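Citrate lyase subunit beta-like protein (Mycobacterium tuberculosis H37Rv, PDB 6CHU) is a magnesium-dependent, homotrimeric lyase of the HpcH/HpaI aldolase family that acts in itaconate dissimilation and leucine catabolism. Local coordinates at residues 69-74 with 91-96; 100-105 with 119-124; 106-111 with 132-137; 139-144 with 187-192. All coordinates share one frame; numbering follows the deposited sequence. Where two conformers were deposited one is given.

Contact 1: 69-74 with 91-96; sequences TVVRIN and TAYTTV. With EDO (1,2-ethanediol), chain G; ACT (acetate ion), chain E; ACT (acetate ion), chain F.
The amide N of Val71 donates to the carbonyl O of Thr95 over 3.2 Å, a nearly straight bond (168° at the hydrogen). It joins neighbouring parallel strands of the TIM barrel, 69-72 and 95-98, with Val71 bridged to Val96 and helix 79-89 forming the crossover of this beta-alpha-beta unit. One step further on, Val96 CA comes within 3.1 Å of Val71 O in a CA-H...O contact. Ahead of strand 95-98 a water does the bridging instead, giving a proton to Thr69 O at 2.7 Å and taking one from Thr94 N. The side chains then fill in around this backbone link. Val71 keeps CG2 beside its own backbone N, anti to the carbonyl carbon, and there it touches CD2 of Tyr93 at 3.7 Å, the two side chains crossing at about a right angle. The same ring also runs obliquely past Thr69, whose CB sits 3.8 Å from Tyr93 CE1. Leu59 of helix 52-61 packs on both Val71 and Tyr93, and the phenol OH is tied to Leu64 N. Beyond the bridge, Ile73 CG2 rests 4.0 Å from Val96 CG1. Arg72, a substrate-binding residue, turns the other way: NH1 and NH2 each donate, in the guanidinium plane, to a separate acetate, NH2 lying 2.7 Å from OXT of the chain E ion, while NE is salt-bridged to Asp42. Both acetates probably come from the crystallisation liquor, yet their pairing with Arg72 is consistent with a carboxylate-bearing substrate.

Contact 2: 100-105 with 119-124; sequences KAESAA and VETARG. With MG (magnesium ion), chain B.
Glu120 tucks CG between its own backbone N and carbonyl carbon (chi1 48°), and the extended chain beyond carries the carboxylate on to Lys100; Thr121 sets OG1 in the same kind of place (chi1 68°), where it meets Glu102. Glu120 OE2 accepts from Lys100 N at 2.9 Å with its anti lone pair, while OE1 binds the magnesium ion at 2.1 Å beside Asp146 and three waters. The Lys100 chain, bent at chi2, passes obliquely by the carboxylate, CD 3.3 Å from Glu120 OE2; its NZ goes on to salt bridges with Glu44 and Asp45. Thr121 OG1 is gripped more heavily. It donates to the anti lone pair of Glu102 OE1 at 2.6 Å, and as the N-cap of helix 122-126 it accepts from Gly124 N at 3.2 Å. A water also donates to it, and the same water donates to Ala101 O and accepts from Glu120 N. Arg123 lays CG against Glu102 O at 3.6 Å, then leads away to Ala180 O of the second subunit. With metal on one oxygen and a backbone N-H on the other, the Glu120 carboxylate has its rotation set, and Lys100 is a second-shell residue of the magnesium site.

Contact 3: 106-111 with 132-137; sequences QVIELA and AAADPT
Val107 reaches across from the last turn of helix 104-108, and its CB already lies 4.0 Å from Ala134 CB. From there CG1 stands anti to the backbone N (chi1 174°) and makes most of the contacts: it sits 3.7 Å from Pro136 CB, with Ala134 CB close by, and ends 3.4 Å from Thr137 OG1. That hydroxyl is turned to another partner, Ile131 O, so what it gives Val107 is plain van der Waals contact. CG2 is less engaged, 4.1 Å from Thr137 OG1. Both segments leave a helix through a type I turn, Ile108 to Ala111 and Ala134 to Thr137, and so lie at the end of the TIM barrel where the helices finish and the strands 114-119 and 137-142 begin. Val115 of strand 114-119 lies against both Val107 and Pro136. The pyrrolidine ring is the main counterpart of the first turn. Its CG approaches the Val107 carbonyl O at 3.7 Å and Ala111 CB at 4.1 Å, while its CD faces Ile108 CG1 at 4.2 Å. Ile108 and Ala111 make their contacts at the exposed margin of the patch, where Ile108 CG1 touches Ala134 CB only loosely.

Contact 4: 139-144 with 187-192; sequences GMMWGA and DAVHLD
At the C-terminal ends of the neighbouring barrel strands 137-142 and 184-187, on the side of the TIM barrel that carries the magnesium site, Trp142 meets Asp187 and Ala188. The indole NE1 donates to Asp187 OD1 over 2.8 Å in an almost straight bond (173° at the hydrogen). The oxygen lies in the plane of the ring at its edge and is met nearly head-on, in line with its C-O bond; the carboxylate itself is twisted 34° from the indole. Trp142 holds CG between its backbone N and carbonyl carbon (chi1 73°), and the indole offers its NE1 edge to Asp187 and one face to Ala188. Ala188 CB sits over that face, 3.7 Å from the centroid of the five-membered ring, a CH-pi contact offset toward CE2, which is 3.4 Å away. The same methyl also lies 3.3 Å from Trp142 O. Further along, two waters bridge the backbones: one accepts from Val189 N at 3.1 Å and lies near Trp142 O, the other accepts from Ala144 N and lies near Val189 O. Met141 stretches out until CE touches Val189 CG1 at 4.2 Å. Tyr163 adds an edge-to-face contact to Trp142, and Arg171 forms a salt bridge with Asp187 OD2. Donors at both oxygens of this buried carboxylate probably favour its ionised form, while the NE1 bond and Ala188 CB on the face hold the indole's orientation.

All four contacts belong to one TIM barrel, at different depths. Contacts 1, 2 and 4 are buried, whereas contact 3 is partly exposed, and its chemistry follows suit: apolar packing at the strand-entry end, against strand pairing in contact 1 and polar networks in contacts 2 and 4 toward the metal. Contacts 2 and 3 share helix 104-108, Ala104 CB meeting Ala134 CB at 4.2 Å. Contact 3 also backs onto contact 1, with Leu110 packed on Ile73 and Val96. Contacts 2 and 4 are stitched by probable backbone hydrogen bonds of Val119 with Met141 and Gly143, and both reach the second subunit.

Contact 1: 69-74 with 91-96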
loop_
_atom_site.group_PDB
_atom_site.type_symbol
_atom_site.label_atom_id
_atom_site.label_comp_id
_atom_site.label_asym_id
_atom_site.label_seq_id
_atom_site.Cartn_x
_atom_site.Cartn_y
_atom_site.Cartn_z
ATOM N N THR A 69 -15.261 0.644 28.311
ATOM C CA THR A 69 -13.867 0.602 28.723
ATOM C C THR A 69 -13.194 -0.625 28.132
ATOM O O THR A 69 -13.744 -1.728 28.176
ATOM C CB THR A 69 -13.736 0.581 30.253
ATOM O OG1 THR A 69 -14.564 1.608 30.807
ATOM C CG2 THR A 69 -12.288 0.851 30.668
ATOM N N VAL A 70 -11.987 -0.408 27.597
ATOM C CA VAL A 70 -11.106 -1.405 26.993
ATOM C C VAL A 70 -9.777 -1.370 27.743
ATOM O O VAL A 70 -9.364 -0.317 28.235
ATOM C CB VAL A 70 -10.909 -1.116 25.480
ATOM C CG1 VAL A 70 -9.830 -2.006 24.857
ATOM C CG2 VAL A 70 -12.228 -1.269 24.736
ATOM N N VAL A 71 -9.106 -2.518 27.851
ATOM C CA VAL A 71 -7.840 -2.598 28.580
ATOM C C VAL A 71 -6.730 -2.919 27.590
ATOM O O VAL A 71 -6.778 -3.956 26.916
ATOM C CB VAL A 71 -7.896 -3.645 29.707
ATOM C CG1 VAL A 71 -6.568 -3.703 30.460
ATOM C CG2 VAL A 71 -9.045 -3.328 30.684
ATOM N N ARG A 72 -5.732 -2.034 27.488
ATOM C CA ARG A 72 -4.553 -2.354 26.690
ATOM C C ARG A 72 -3.590 -3.181 27.528
ATOM O O ARG A 72 -3.087 -2.716 28.561
ATOM C CB ARG A 72 -3.847 -1.112 26.141
ATOM C CG ARG A 72 -2.648 -1.540 25.253
ATOM C CD ARG A 72 -2.112 -0.444 24.331
ATOM N NE ARG A 72 -1.360 0.586 25.046
ATOM C CZ ARG A 72 -0.595 1.491 24.432
ATOM N NH1 ARG A 72 -0.492 1.463 23.108
ATOM N NH2 ARG A 72 0.065 2.416 25.129
ATOM N N ILE A 73 -3.368 -4.425 27.100
ATOM C CA ILE A 73 -2.449 -5.331 27.772
ATOM C C ILE A 73 -1.078 -5.201 27.123
ATOM O O ILE A 73 -0.880 -4.370 26.236
ATOM C CB ILE A 73 -2.963 -6.784 27.726
ATOM C CG1 ILE A 73 -3.059 -7.282 26.280
ATOM C CG2 ILE A 73 -4.324 -6.884 28.429
ATOM C CD1 ILE A 73 -3.649 -8.720 26.134
ATOM N N ASN A 74 -0.125 -6.005 27.572
ATOM C CA ASN A 74 1.217 -5.979 27.024
ATOM C C ASN A 74 1.336 -6.984 25.877
ATOM O O ASN A 74 0.410 -7.749 25.585
ATOM C CB ASN A 74 2.227 -6.228 28.146
ATOM C CG ASN A 74 2.410 -4.994 29.025
ATOM O OD1 ASN A 74 3.228 -4.129 28.720
ATOM N ND2 ASN A 74 1.616 -4.885 30.091
ATOM N N THR A 91 -11.912 -8.881 36.941
ATOM C CA THR A 91 -12.610 -7.693 36.471
ATOM C C THR A 91 -13.785 -8.102 35.595
ATOM O O THR A 91 -13.959 -9.271 35.242
ATOM C CB THR A 91 -11.689 -6.769 35.663
ATOM O OG1 THR A 91 -11.398 -7.379 34.399
ATOM C CG2 THR A 91 -10.389 -6.494 36.412
ATOM N N ALA A 92 -14.589 -7.113 35.223
ATOM C CA ALA A 92 -15.719 -7.348 34.341
ATOM C C ALA A 92 -15.414 -6.969 32.903
ATOM O O ALA A 92 -16.322 -6.972 32.066
ATOM C CB ALA A 92 -16.948 -6.589 34.838
ATOM N N TYR A 93 -14.161 -6.638 32.595
ATOM C CA TYR A 93 -13.816 -6.233 31.241
ATOM C C TYR A 93 -13.795 -7.442 30.320
ATOM O O TYR A 93 -13.442 -8.553 30.727
ATOM C CB TYR A 93 -12.468 -5.514 31.225
ATOM C CG TYR A 93 -12.462 -4.319 32.152
ATOM C CD1 TYR A 93 -13.382 -3.289 31.984
ATOM C CD2 TYR A 93 -11.567 -4.231 33.208
ATOM C CE1 TYR A 93 -13.399 -2.197 32.838
ATOM C CE2 TYR A 93 -11.573 -3.138 34.068
ATOM C CZ TYR A 93 -12.495 -2.128 33.881
ATOM O OH TYR A 93 -12.510 -1.036 34.728
ATOM N N THR A 94 -14.230 -7.225 29.084
ATOM C CA THR A 94 -14.319 -8.269 28.073
ATOM C C THR A 94 -13.424 -8.028 26.873
ATOM O O THR A 94 -13.197 -8.967 26.094
ATOM C CB THR A 94 -15.757 -8.387 27.543
ATOM O OG1 THR A 94 -16.097 -7.160 26.882
ATOM C CG2 THR A 94 -16.736 -8.641 28.665
ATOM N N THR A 95 -12.924 -6.810 26.688
ATOM C CA THR A 95 -12.261 -6.412 25.454
ATOM C C THR A 95 -10.873 -5.887 25.778
ATOM O O THR A 95 -10.721 -5.014 26.645
ATOM C CB THR A 95 -13.096 -5.354 24.715
ATOM O OG1 THR A 95 -14.398 -5.889 24.452
ATOM C CG2 THR A 95 -12.437 -4.946 23.390
ATOM N N VAL A 96 -9.864 -6.447 25.114
ATOM C CA VAL A 96 -8.482 -6.029 25.314
ATOM C C VAL A 96 -7.930 -5.450 24.018
ATOM O O VAL A 96 -8.361 -5.796 22.911
ATOM C CB VAL A 96 -7.585 -7.185 25.810
ATOM C CG1 VAL A 96 -8.040 -7.662 27.192
ATOM C CG2 VAL A 96 -7.575 -8.340 24.800
HETATM C C1 EDO G . -12.040 -11.586 32.538
HETATM O O1 EDO G . -12.965 -10.501 32.692
HETATM C C2 EDO G . -10.969 -11.186 31.533
HETATM O O2 EDO G . -10.223 -12.344 31.153
HETATM C C ACT E . 1.070 5.517 24.014
HETATM O O ACT E . 1.476 6.549 23.416
HETATM O OXT ACT E . 1.475 4.339 23.887
HETATM C CH3 ACT E . -0.095 5.749 25.046
HETATM C C ACT F . 0.265 3.512 20.211
HETATM O O ACT F . 0.490 3.884 19.025
HETATM O OXT ACT F . 0.914 2.675 20.912
HETATM C CH3 ACT F . -0.946 4.182 20.917
HETATM O O HOH W 1 -14.276 -4.333 28.170
#

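Contact 2: 100-105 with 119-124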
loop_
_atom_site.group_PDB
_atom_site.type_symbol
_atom_site.label_atom_id
_atom_site.label_comp_id
_atom_site.label_asym_id
_atom_site.label_seq_id
_atom_site.Cartn_x
_atom_site.Cartn_y
_atom_site.Cartn_z
ATOM N N LYS A 100 1.624 -4.154 19.478
ATOM C CA LYS A 100 2.566 -4.889 18.637
ATOM C C LYS A 100 1.925 -6.166 18.097
ATOM O O LYS A 100 2.560 -7.221 18.022
ATOM C CB LYS A 100 3.868 -5.211 19.389
ATOM C CG LYS A 100 4.823 -3.999 19.594
ATOM C CD LYS A 100 4.388 -3.107 20.772
ATOM C CE LYS A 100 5.305 -1.882 20.911
ATOM N NZ LYS A 100 5.032 -1.126 22.179
ATOM N N ALA A 101 0.651 -6.076 17.721
ATOM C CA ALA A 101 -0.036 -7.258 17.205
ATOM C C ALA A 101 0.611 -7.699 15.895
ATOM O O ALA A 101 0.726 -6.908 14.953
ATOM C CB ALA A 101 -1.525 -6.964 16.997
ATOM N N GLU A 102 1.037 -8.966 15.823
ATOM C CA GLU A 102 1.823 -9.410 14.679
ATOM C C GLU A 102 1.359 -10.695 14.020
ATOM O O GLU A 102 1.937 -11.070 12.994
ATOM C CB GLU A 102 3.304 -9.552 15.073
ATOM C CG GLU A 102 3.954 -8.192 15.293
ATOM C CD GLU A 102 5.418 -8.276 15.655
ATOM O OE1 GLU A 102 6.183 -7.394 15.205
ATOM O OE2 GLU A 102 5.804 -9.217 16.387
ATOM N N SER A 103 0.337 -11.371 14.547
ATOM C CA SER A 103 -0.143 -12.583 13.897
ATOM C C SER A 103 -1.563 -12.880 14.350
ATOM O O SER A 103 -1.993 -12.454 15.425
ATOM C CB SER A 103 0.757 -13.778 14.214
ATOM O OG SER A 103 0.595 -14.164 15.569
ATOM N N ALA A 104 -2.279 -13.655 13.526
ATOM C CA ALA A 104 -3.567 -14.176 13.973
ATOM C C ALA A 104 -3.409 -14.993 15.251
ATOM O O ALA A 104 -4.260 -14.936 16.149
ATOM C CB ALA A 104 -4.208 -15.014 12.865
ATOM N N ALA A 105 -2.309 -15.747 15.364
ATOM C CA ALA A 105 -2.114 -16.585 16.543
ATOM C C ALA A 105 -2.036 -15.753 17.824
ATOM O O ALA A 105 -2.529 -16.182 18.878
ATOM C CB ALA A 105 -0.861 -17.449 16.372
ATOM N N VAL A 119 -1.694 -2.578 15.416
ATOM C CA VAL A 119 -0.588 -2.863 14.510
ATOM C C VAL A 119 0.369 -1.673 14.519
ATOM O O VAL A 119 -0.020 -0.543 14.199
ATOM C CB VAL A 119 -1.103 -3.152 13.091
ATOM C CG1 VAL A 119 0.059 -3.221 12.089
ATOM C CG2 VAL A 119 -1.898 -4.469 13.075
ATOM N N GLU A 120 1.624 -1.929 14.896
ATOM C CA GLU A 120 2.629 -0.880 15.024
ATOM C C GLU A 120 4.023 -1.437 14.764
ATOM O O GLU A 120 5.010 -0.929 15.305
ATOM C CB GLU A 120 2.541 -0.208 16.419
ATOM C CG GLU A 120 2.472 -1.195 17.585
ATOM C CD GLU A 120 2.132 -0.544 18.911
ATOM O OE1 GLU A 120 2.230 0.708 19.014
ATOM O OE2 GLU A 120 1.762 -1.297 19.852
ATOM N N THR A 121 4.116 -2.495 13.952
ATOM C CA THR A 121 5.378 -3.057 13.498
ATOM C C THR A 121 5.198 -3.502 12.057
ATOM O O THR A 121 4.073 -3.676 11.580
ATOM C CB THR A 121 5.834 -4.268 14.329
ATOM O OG1 THR A 121 4.934 -5.365 14.099
ATOM C CG2 THR A 121 5.867 -3.943 15.822
ATOM N N ALA A 122 6.330 -3.684 11.367
ATOM C CA ALA A 122 6.292 -4.131 9.978
ATOM C C ALA A 122 5.620 -5.490 9.845
ATOM O O ALA A 122 4.836 -5.708 8.916
ATOM C CB ALA A 122 7.704 -4.179 9.402
ATOM N N ARG A 123 5.927 -6.429 10.747
ATOM C CA ARG A 123 5.298 -7.745 10.661
ATOM C C ARG A 123 3.787 -7.631 10.803
ATOM O O ARG A 123 3.033 -8.336 10.117
ATOM C CB ARG A 123 5.862 -8.687 11.731
ATOM C CG ARG A 123 5.204 -10.068 11.724
ATOM C CD ARG A 123 5.564 -10.807 10.451
ATOM N NE ARG A 123 6.965 -11.213 10.472
ATOM C CZ ARG A 123 7.392 -12.415 10.842
ATOM N NH1 ARG A 123 6.524 -13.351 11.210
ATOM N NH2 ARG A 123 8.691 -12.681 10.837
ATOM N N GLY A 124 3.325 -6.747 11.692
ATOM C CA GLY A 124 1.891 -6.560 11.850
ATOM C C GLY A 124 1.248 -5.990 10.599
ATOM O O GLY A 124 0.131 -6.361 10.238
HETATM MG MG MG B . 2.769 1.901 20.673
HETATM O O HOH W 2 2.333 0.277 21.912
HETATM O O HOH W 3 2.433 -4.732 15.241
HETATM O O HOH W 4 3.518 -13.004 11.986
HETATM O O HOH W 5 3.139 3.522 19.260
HETATM O O HOH W 6 3.452 3.004 22.349
#

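Contact 3: 106-111 with 132-137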
loop_
_atom_site.group_PDB
_atom_site.type_symbol
_atom_site.label_atom_id
_atom_site.label_comp_id
_atom_site.label_asym_id
_atom_site.label_seq_id
_atom_site.Cartn_x
_atom_site.Cartn_y
_atom_site.Cartn_z
ATOM N N GLN A 106 -1.432 -14.559 17.759
ATOM C CA GLN A 106 -1.384 -13.703 18.947
ATOM C C GLN A 106 -2.780 -13.253 19.355
ATOM O O GLN A 106 -3.065 -13.106 20.548
ATOM C CB GLN A 106 -0.491 -12.478 18.708
ATOM C CG GLN A 106 0.990 -12.767 18.859
ATOM C CD GLN A 106 1.824 -11.503 18.701
ATOM O OE1 GLN A 106 1.319 -10.472 18.254
ATOM N NE2 GLN A 106 3.096 -11.576 19.084
ATOM N N VAL A 107 -3.657 -13.013 18.376
ATOM C CA VAL A 107 -5.031 -12.636 18.691
ATOM C C VAL A 107 -5.794 -13.830 19.236
ATOM O O VAL A 107 -6.520 -13.725 20.237
ATOM C CB VAL A 107 -5.726 -12.040 17.450
ATOM C CG1 VAL A 107 -7.205 -11.777 17.745
ATOM C CG2 VAL A 107 -5.034 -10.743 17.016
ATOM N N ILE A 108 -5.629 -14.993 18.601
ATOM C CA ILE A 108 -6.371 -16.183 19.004
ATOM C C ILE A 108 -6.011 -16.604 20.423
ATOM O O ILE A 108 -6.872 -17.096 21.170
ATOM C CB ILE A 108 -6.124 -17.300 17.969
ATOM C CG1 ILE A 108 -6.840 -16.960 16.660
ATOM C CG2 ILE A 108 -6.572 -18.678 18.499
ATOM C CD1 ILE A 108 -6.373 -17.788 15.480
ATOM N N GLU A 109 -4.755 -16.397 20.842
ATOM C CA GLU A 109 -4.426 -16.839 22.195
ATOM C C GLU A 109 -5.078 -15.984 23.275
ATOM O O GLU A 109 -4.965 -16.324 24.458
ATOM C CB GLU A 109 -2.907 -16.898 22.393
ATOM C CG GLU A 109 -2.171 -15.584 22.299
ATOM C CD GLU A 109 -0.668 -15.757 22.464
ATOM O OE1 GLU A 109 0.076 -14.754 22.357
ATOM O OE2 GLU A 109 -0.232 -16.904 22.688
ATOM N N LEU A 110 -5.774 -14.914 22.897
ATOM C CA LEU A 110 -6.543 -14.098 23.820
ATOM C C LEU A 110 -8.020 -14.481 23.881
ATOM O O LEU A 110 -8.742 -13.930 24.716
ATOM C CB LEU A 110 -6.412 -12.615 23.444
ATOM C CG LEU A 110 -4.970 -12.089 23.430
ATOM C CD1 LEU A 110 -4.872 -10.641 22.901
ATOM C CD2 LEU A 110 -4.352 -12.214 24.835
ATOM N N ALA A 111 -8.488 -15.375 23.010
ATOM C CA ALA A 111 -9.834 -15.909 23.146
ATOM C C ALA A 111 -10.021 -16.440 24.563
ATOM O O ALA A 111 -9.078 -17.002 25.141
ATOM C CB ALA A 111 -10.082 -17.027 22.128
ATOM N N ALA A 132 -6.835 -9.127 11.155
ATOM C CA ALA A 132 -8.218 -8.650 11.144
ATOM C C ALA A 132 -9.224 -9.789 11.021
ATOM O O ALA A 132 -10.324 -9.711 11.583
ATOM C CB ALA A 132 -8.419 -7.649 10.001
ATOM N N ALA A 133 -8.881 -10.841 10.276
ATOM C CA ALA A 133 -9.808 -11.945 10.054
ATOM C C ALA A 133 -9.913 -12.886 11.247
ATOM O O ALA A 133 -10.846 -13.703 11.296
ATOM C CB ALA A 133 -9.381 -12.728 8.815
ATOM N N ALA A 134 -8.977 -12.809 12.194
ATOM C CA ALA A 134 -8.984 -13.709 13.349
ATOM C C ALA A 134 -10.298 -13.586 14.114
ATOM O O ALA A 134 -10.817 -12.490 14.302
ATOM C CB ALA A 134 -7.802 -13.390 14.267
ATOM N N ASP A 135 -10.833 -14.726 14.564
ATOM C CA ASP A 135 -12.163 -14.722 15.174
ATOM C C ASP A 135 -12.319 -13.771 16.366
ATOM O O ASP A 135 -13.402 -13.174 16.496
ATOM C CB ASP A 135 -12.551 -16.153 15.574
ATOM C CG ASP A 135 -13.173 -16.946 14.422
ATOM O OD1 ASP A 135 -13.471 -16.359 13.359
ATOM O OD2 ASP A 135 -13.370 -18.168 14.591
ATOM N N PRO A 136 -11.334 -13.582 17.257
ATOM C CA PRO A 136 -11.535 -12.633 18.370
ATOM C C PRO A 136 -11.512 -11.168 17.974
ATOM O O PRO A 136 -11.917 -10.330 18.790
ATOM C CB PRO A 136 -10.374 -12.955 19.325
ATOM C CG PRO A 136 -9.987 -14.366 18.972
ATOM C CD PRO A 136 -10.106 -14.371 17.476
ATOM N N THR A 137 -11.034 -10.820 16.778
ATOM C CA THR A 137 -10.792 -9.417 16.458
ATOM C C THR A 137 -12.110 -8.668 16.316
ATOM O O THR A 137 -13.020 -9.114 15.609
ATOM C CB THR A 137 -9.977 -9.294 15.171
ATOM O OG1 THR A 137 -8.706 -9.939 15.341
ATOM C CG2 THR A 137 -9.751 -7.816 14.797
#

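Contact 4: 139-144 with 187-192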
loop_
_atom_site.group_PDB
_atom_site.type_symbol
_atom_site.label_atom_id
_atom_site.label_comp_id
_atom_site.label_asym_id
_atom_site.label_seq_id
_atom_site.Cartn_x
_atom_site.Cartn_y
_atom_site.Cartn_z
ATOM N N GLY A 139 -11.620 -4.974 16.282
ATOM C CA GLY A 139 -11.137 -3.705 15.763
ATOM C C GLY A 139 -9.671 -3.779 15.416
ATOM O O GLY A 139 -8.932 -4.632 15.923
ATOM N N MET A 140 -9.249 -2.863 14.535
ATOM C CA MET A 140 -7.851 -2.683 14.175
ATOM C C MET A 140 -7.469 -1.238 14.444
ATOM O O MET A 140 -8.205 -0.320 14.060
ATOM C CB MET A 140 -7.583 -2.996 12.701
ATOM C CG MET A 140 -8.018 -4.387 12.224
ATOM S SD MET A 140 -6.867 -5.645 12.818
ATOM C CE MET A 140 -5.428 -5.292 11.809
ATOM N N MET A 141 -6.328 -1.051 15.090
ATOM C CA MET A 141 -5.715 0.252 15.295
ATOM C C MET A 141 -4.313 0.211 14.706
ATOM O O MET A 141 -3.736 -0.862 14.501
ATOM C CB MET A 141 -5.668 0.600 16.797
ATOM C CG MET A 141 -5.248 2.021 17.118
ATOM S SD MET A 141 -5.208 2.207 18.911
ATOM C CE MET A 141 -4.330 3.767 19.014
ATOM N N TRP A 142 -3.741 1.384 14.445
ATOM C CA TRP A 142 -2.342 1.428 14.064
ATOM C C TRP A 142 -1.615 2.440 14.937
ATOM O O TRP A 142 -2.228 3.305 15.572
ATOM C CB TRP A 142 -2.163 1.736 12.566
ATOM C CG TRP A 142 -2.460 3.154 12.188
ATOM C CD1 TRP A 142 -3.680 3.762 12.151
ATOM C CD2 TRP A 142 -1.506 4.133 11.786
ATOM N NE1 TRP A 142 -3.545 5.076 11.748
ATOM C CE2 TRP A 142 -2.217 5.329 11.521
ATOM C CE3 TRP A 142 -0.116 4.116 11.616
ATOM C CZ2 TRP A 142 -1.586 6.500 11.109
ATOM C CZ3 TRP A 142 0.516 5.282 11.195
ATOM C CH2 TRP A 142 -0.222 6.461 10.943
ATOM N N GLY A 143 -0.295 2.279 15.019
ATOM C CA GLY A 143 0.511 3.165 15.848
ATOM C C GLY A 143 1.763 3.633 15.137
ATOM O O GLY A 143 2.648 2.825 14.840
ATOM N N ALA A 144 1.866 4.935 14.877
ATOM C CA ALA A 144 2.932 5.416 14.004
ATOM C C ALA A 144 4.290 5.411 14.707
ATOM O O ALA A 144 5.316 5.116 14.083
ATOM C CB ALA A 144 2.592 6.820 13.494
ATOM N N ASP A 187 -7.992 5.182 14.317
ATOM C CA ASP A 187 -6.858 5.941 13.802
ATOM C C ASP A 187 -5.877 6.259 14.925
ATOM O O ASP A 187 -6.251 6.346 16.101
ATOM C CB ASP A 187 -7.332 7.234 13.130
ATOM C CG ASP A 187 -6.317 7.794 12.139
ATOM O OD1 ASP A 187 -5.511 7.031 11.585
ATOM O OD2 ASP A 187 -6.326 9.019 11.913
ATOM N N ALA A 188 -4.611 6.446 14.546
ATOM C CA ALA A 188 -3.508 6.585 15.488
ATOM C C ALA A 188 -3.577 7.903 16.271
ATOM O O ALA A 188 -4.162 8.904 15.835
ATOM C CB ALA A 188 -2.163 6.508 14.754
ATOM N N VAL A 189 -2.916 7.893 17.434
ATOM C CA VAL A 189 -2.917 9.040 18.332
ATOM C C VAL A 189 -2.090 10.176 17.753
ATOM O O VAL A 189 -1.128 9.972 17.003
ATOM C CB VAL A 189 -2.387 8.649 19.723
ATOM C CG1 VAL A 189 -3.284 7.620 20.378
ATOM C CG2 VAL A 189 -0.950 8.147 19.640
ATOM N N HIS A 190 -2.460 11.392 18.130
ATOM C CA HIS A 190 -1.755 12.609 17.749
ATOM C C HIS A 190 -0.934 13.019 18.962
ATOM O O HIS A 190 -1.474 13.598 19.902
ATOM C CB HIS A 190 -2.759 13.685 17.353
ATOM C CG HIS A 190 -2.163 14.808 16.569
ATOM N ND1 HIS A 190 -1.997 14.752 15.202
ATOM C CD2 HIS A 190 -1.707 16.022 16.958
ATOM C CE1 HIS A 190 -1.460 15.884 14.782
ATOM N NE2 HIS A 190 -1.266 16.667 15.829
ATOM N N LEU A 191 0.371 12.714 18.948
ATOM C CA LEU A 191 1.174 12.912 20.153
ATOM C C LEU A 191 1.379 14.381 20.494
ATOM O O LEU A 191 1.620 14.702 21.666
ATOM C CB LEU A 191 2.533 12.225 20.015
ATOM C CG LEU A 191 2.513 10.693 20.072
ATOM C CD1 LEU A 191 3.932 10.195 20.192
ATOM C CD2 LEU A 191 1.690 10.178 21.244
ATOM N N ASP A 192 1.289 15.277 19.510
ATOM C CA ASP A 192 1.473 16.710 19.756
ATOM C C ASP A 192 0.157 17.272 20.280
ATOM O O ASP A 192 -0.692 17.742 19.518
ATOM C CB ASP A 192 1.929 17.428 18.488
ATOM C CG ASP A 192 2.385 18.855 18.757
ATOM O OD1 ASP A 192 2.146 19.368 19.869
ATOM O OD2 ASP A 192 2.981 19.471 17.853
HETATM O O HOH W 7 -1.509 5.179 17.746
HETATM O O HOH W 8 0.503 7.453 16.468
#